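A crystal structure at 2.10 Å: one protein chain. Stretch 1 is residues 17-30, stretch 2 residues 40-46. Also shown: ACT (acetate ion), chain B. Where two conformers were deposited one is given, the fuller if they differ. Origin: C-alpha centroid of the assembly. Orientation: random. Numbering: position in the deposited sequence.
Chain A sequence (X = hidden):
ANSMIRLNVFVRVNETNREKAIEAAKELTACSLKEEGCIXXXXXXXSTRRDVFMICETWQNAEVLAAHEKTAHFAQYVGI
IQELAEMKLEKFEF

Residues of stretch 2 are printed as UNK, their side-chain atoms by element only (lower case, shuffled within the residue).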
# COMPACT_ATOMS: atom_id res chain seq x y z
N ASN A 17 4.19 5.41 19.91
CA ASN A 17 4.49 4.05 19.44
C ASN A 17 4.88 3.96 17.95
O ASN A 17 5.26 2.89 17.46
CB ASN A 17 3.28 3.15 19.70
CG ASN A 17 2.98 2.95 21.19
OD1 ASN A 17 3.76 3.36 22.05
ND2 ASN A 17 1.87 2.31 21.48
N ARG A 18 4.75 5.08 17.25
CA ARG A 18 4.84 5.11 15.78
C ARG A 18 6.13 4.48 15.25
O ARG A 18 6.08 3.53 14.46
CB ARG A 18 4.65 6.55 15.26
CG ARG A 18 4.60 6.65 13.72
CD ARG A 18 4.63 8.10 13.25
NE ARG A 18 4.51 8.16 11.79
CZ ARG A 18 5.54 8.05 10.95
NH1 ARG A 18 6.78 7.91 11.42
NH2 ARG A 18 5.33 8.11 9.64
N GLU A 19 7.27 5.01 15.70
CA GLU A 19 8.58 4.57 15.25
C GLU A 19 8.85 3.10 15.59
O GLU A 19 9.45 2.38 14.78
CB GLU A 19 9.67 5.45 15.88
CG GLU A 19 11.10 5.21 15.34
CD GLU A 19 11.91 4.18 16.14
OE1 GLU A 19 13.03 3.84 15.70
OE2 GLU A 19 11.43 3.70 17.20
N LYS A 20 8.43 2.68 16.79
CA LYS A 20 8.65 1.31 17.24
C LYS A 20 7.87 0.32 16.39
O LYS A 20 8.38 -0.73 16.05
CB LYS A 20 8.27 1.15 18.73
CG LYS A 20 9.19 1.89 19.72
CD LYS A 20 8.55 1.97 21.11
CE LYS A 20 9.27 3.00 22.01
NZ LYS A 20 8.56 3.11 23.33
N ALA A 21 6.62 0.66 16.08
CA ALA A 21 5.77 -0.18 15.24
C ALA A 21 6.32 -0.31 13.80
O ALA A 21 6.36 -1.41 13.23
CB ALA A 21 4.33 0.34 15.26
N ILE A 22 6.76 0.82 13.23
CA ILE A 22 7.39 0.83 11.90
C ILE A 22 8.66 -0.00 11.87
O ILE A 22 8.87 -0.79 10.94
CB ILE A 22 7.63 2.29 11.38
CG1 ILE A 22 6.29 2.99 11.12
CG2 ILE A 22 8.52 2.30 10.09
CD1 ILE A 22 6.38 4.50 10.96
N GLU A 23 9.52 0.15 12.89
CA GLU A 23 10.75 -0.64 12.96
C GLU A 23 10.43 -2.13 13.04
O GLU A 23 11.10 -2.94 12.40
CB GLU A 23 11.65 -0.19 14.13
CG GLU A 23 12.68 -1.24 14.62
CD GLU A 23 13.82 -1.55 13.63
OE1 GLU A 23 13.91 -0.92 12.55
OE2 GLU A 23 14.63 -2.44 13.94
N ALA A 24 9.42 -2.50 13.82
CA ALA A 24 9.02 -3.91 13.94
C ALA A 24 8.54 -4.44 12.58
O ALA A 24 8.85 -5.57 12.21
CB ALA A 24 7.95 -4.11 15.02
N ALA A 25 7.78 -3.62 11.85
CA ALA A 25 7.33 -3.97 10.50
C ALA A 25 8.52 -4.09 9.54
O ALA A 25 8.58 -5.03 8.75
CB ALA A 25 6.33 -2.95 10.00
N LYS A 26 9.46 -3.17 9.64
CA LYS A 26 10.71 -3.24 8.88
C LYS A 26 11.51 -4.51 9.15
O LYS A 26 12.04 -5.11 8.21
CB LYS A 26 11.56 -2.00 9.12
CG LYS A 26 11.07 -0.77 8.37
CD LYS A 26 11.74 0.50 8.88
CE LYS A 26 13.22 0.54 8.56
NZ LYS A 26 13.78 1.83 9.08
N GLU A 27 11.58 -4.91 10.42
CA GLU A 27 12.25 -6.15 10.80
C GLU A 27 11.51 -7.36 10.24
O GLU A 27 12.14 -8.29 9.72
CB GLU A 27 12.40 -6.24 12.32
CG GLU A 27 13.01 -4.97 12.91
CD GLU A 27 13.40 -5.12 14.37
OE1 GLU A 27 12.51 -5.10 15.24
OE2 GLU A 27 14.62 -5.21 14.64
N LEU A 28 10.18 -7.34 10.31
CA LEU A 28 9.34 -8.40 9.76
C LEU A 28 9.48 -8.46 8.22
O LEU A 28 9.46 -9.53 7.62
CB LEU A 28 7.87 -8.22 10.19
CG LEU A 28 6.86 -9.28 9.71
CD1 LEU A 28 7.28 -10.71 10.10
CD2 LEU A 28 5.44 -8.97 10.21
N THR A 29 9.63 -7.29 7.60
CA THR A 29 9.84 -7.18 6.15
C THR A 29 11.13 -7.92 5.74
O THR A 29 11.10 -8.77 4.86
CB THR A 29 9.88 -5.70 5.69
OG1 THR A 29 8.60 -5.08 5.93
CG2 THR A 29 10.24 -5.57 4.20
N ALA A 30 12.25 -7.63 6.40
CA ALA A 30 13.52 -8.32 6.12
C ALA A 30 13.41 -9.83 6.32
O ALA A 30 13.94 -10.60 5.51
CB ALA A 30 14.67 -7.72 6.97
N UNK A 40 6.79 -10.39 -2.61
CA UNK A 40 7.07 -9.00 -2.26
C UNK A 40 6.58 -8.70 -0.85
O UNK A 40 5.63 -9.32 -0.37
c UNK A 40 6.41 -8.04 -3.26
N UNK A 41 7.23 -7.75 -0.19
CA UNK A 41 6.87 -7.39 1.15
C UNK A 41 7.57 -6.08 1.46
O UNK A 41 8.78 -5.99 1.31
c UNK A 41 5.35 -8.59 5.97
c UNK A 41 6.12 -7.49 5.62
c UNK A 41 6.63 -8.52 3.46
c UNK A 41 7.33 -8.49 2.12
o UNK A 41 4.72 -8.60 7.20
c UNK A 41 5.85 -9.62 3.83
c UNK A 41 6.75 -7.46 4.36
c UNK A 41 5.21 -9.67 5.10
N UNK A 42 6.81 -5.08 1.88
CA UNK A 42 7.42 -3.81 2.28
C UNK A 42 6.51 -3.05 3.24
O UNK A 42 5.30 -3.27 3.27
c UNK A 42 8.84 -1.88 1.36
o UNK A 42 9.44 -1.91 2.46
o UNK A 42 9.09 -1.02 0.48
c UNK A 42 7.77 -2.93 1.06
N UNK A 43 7.12 -2.16 4.01
CA UNK A 43 6.42 -1.27 4.93
C UNK A 43 6.36 0.12 4.31
O UNK A 43 7.38 0.61 3.82
c UNK A 43 7.18 -1.25 6.28
c UNK A 43 6.47 -0.37 7.30
o UNK A 43 7.28 -2.60 6.75
N UNK A 44 5.18 0.74 4.33
CA UNK A 44 4.94 2.05 3.74
C UNK A 44 4.24 2.96 4.74
O UNK A 44 3.21 2.58 5.30
c UNK A 44 5.67 1.04 -0.77
c UNK A 44 5.52 -0.33 -0.80
c UNK A 44 5.17 1.79 0.30
c UNK A 44 4.54 1.15 1.38
c UNK A 44 4.39 -0.23 1.35
c UNK A 44 4.88 -0.98 0.27
c UNK A 44 4.00 1.95 2.52
N UNK A 45 4.75 4.17 4.92
CA UNK A 45 4.14 5.16 5.81
C UNK A 45 3.28 6.13 5.01
O UNK A 45 3.69 6.60 3.95
o UNK A 45 7.45 7.02 8.00
c UNK A 45 6.19 5.11 7.31
o UNK A 45 8.56 5.18 7.51
c UNK A 45 5.24 5.96 6.50
c UNK A 45 7.50 5.83 7.62
N UNK A 46 2.11 6.45 5.54
CA UNK A 46 1.26 7.44 4.89
C UNK A 46 1.95 8.80 4.85
O UNK A 46 2.54 9.24 5.85
o UNK A 46 -0.81 8.68 5.10
c UNK A 46 -0.10 7.57 5.58
C ACT B . 1.74 -10.62 7.49
O ACT B . 2.98 -10.76 7.58
OXT ACT B . 1.08 -11.55 6.95
CH3 ACT B . 1.04 -9.41 8.02
O HOH W 1 2.72 7.96 8.41
O HOH W 2 9.28 7.78 10.01

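Position 40 carries a single side-chain carbon and nothing beyond it, which makes it alanine, A40. Its CB lies out of reach of the helix, so the small methyl takes no part in the packing.

At position 41 one carbon leads to a ring of six carbons, and the ring bears one oxygen at its far end: a tyrosine, Y41. Its CA-to-CB bond points toward the helix, and the ring runs alongside L28, whose carbonyl oxygen lies over one face. L28 CG is 4.1 Å from Y41 CZ, an apolar contact that suits the flat ring. At the ring edge T29 OG1 approaches Y41 CD2 to 3.4 Å. In this crystal Y41 OH donates a hydrogen bond to O of an acetate ion, probably from the crystallisation liquor, at 2.8 Å, while L28 CD2 packs 3.1 Å from the same Y41 OH.

Position 42 has two side-chain carbons, the second carrying two oxygens. That short forked acid is aspartate, D42. CA-to-CB points away from the helix, although the end comes nearer, with D42 OD1 4.1 Å from T29 CG2. The backbone passes closer, T29 CG2 lying 3.8 Å from D42 CA. Both carboxylate oxygens find hydrogen bonds elsewhere in the structure, and D42 OD1 also accepts a weak hydrogen bond from the backbone N of position 43, at 2.8 Å.

At position 43 a single carbon branches into one oxygen and one carbon, the pattern of threonine, T43. The CA-to-CB bond points toward the helix, and T43 OG1 donates a hydrogen bond to T29 OG1 at 2.9 Å. T29 OG1 in turn donates to A25 O at 2.8 Å, one helical turn back, so the two hydroxyls form a relay ending on the helix backbone. The methyl, T43 CG2, meets I22 CG2 at 4.4 Å; a small branched side chain thus offers both a polar and an apolar group close to the main chain.

Position 44 shows one carbon and a ring of six carbons without oxygen: phenylalanine, F44. Its CA-to-CB bond points away from the helix, and the residue is buried on the other side of the strand, where a wholly apolar ring is at home.

Three carbons, the third carrying two oxygens, identify position 45 as glutamate, E45. Its CG packs 3.7 Å from I22 CD1, and its longer chain brings E45 OE1 within 2.9 Å of R18 NH2, a hydrogen-bonded salt bridge. A water links E45 OE1 to R18 NH1.

Position 46 has one carbon and one oxygen: serine, S46. It makes no direct contact with the helix, but a water joins its backbone oxygen to R18 NH2. The residue is buried, and its small hydroxyl is satisfied by a hydrogen bond just outside the stretches.

The helix and strand run nearly antiparallel, at 166°, with axes approaching to 7.6 Å. Alternate residues Y41, T43 and E45 face the helix, meeting it successively through ring packing, the hydroxyl relay, and aliphatic contact finished by a salt bridge.

Stretch 2 40-46: AYDTFES
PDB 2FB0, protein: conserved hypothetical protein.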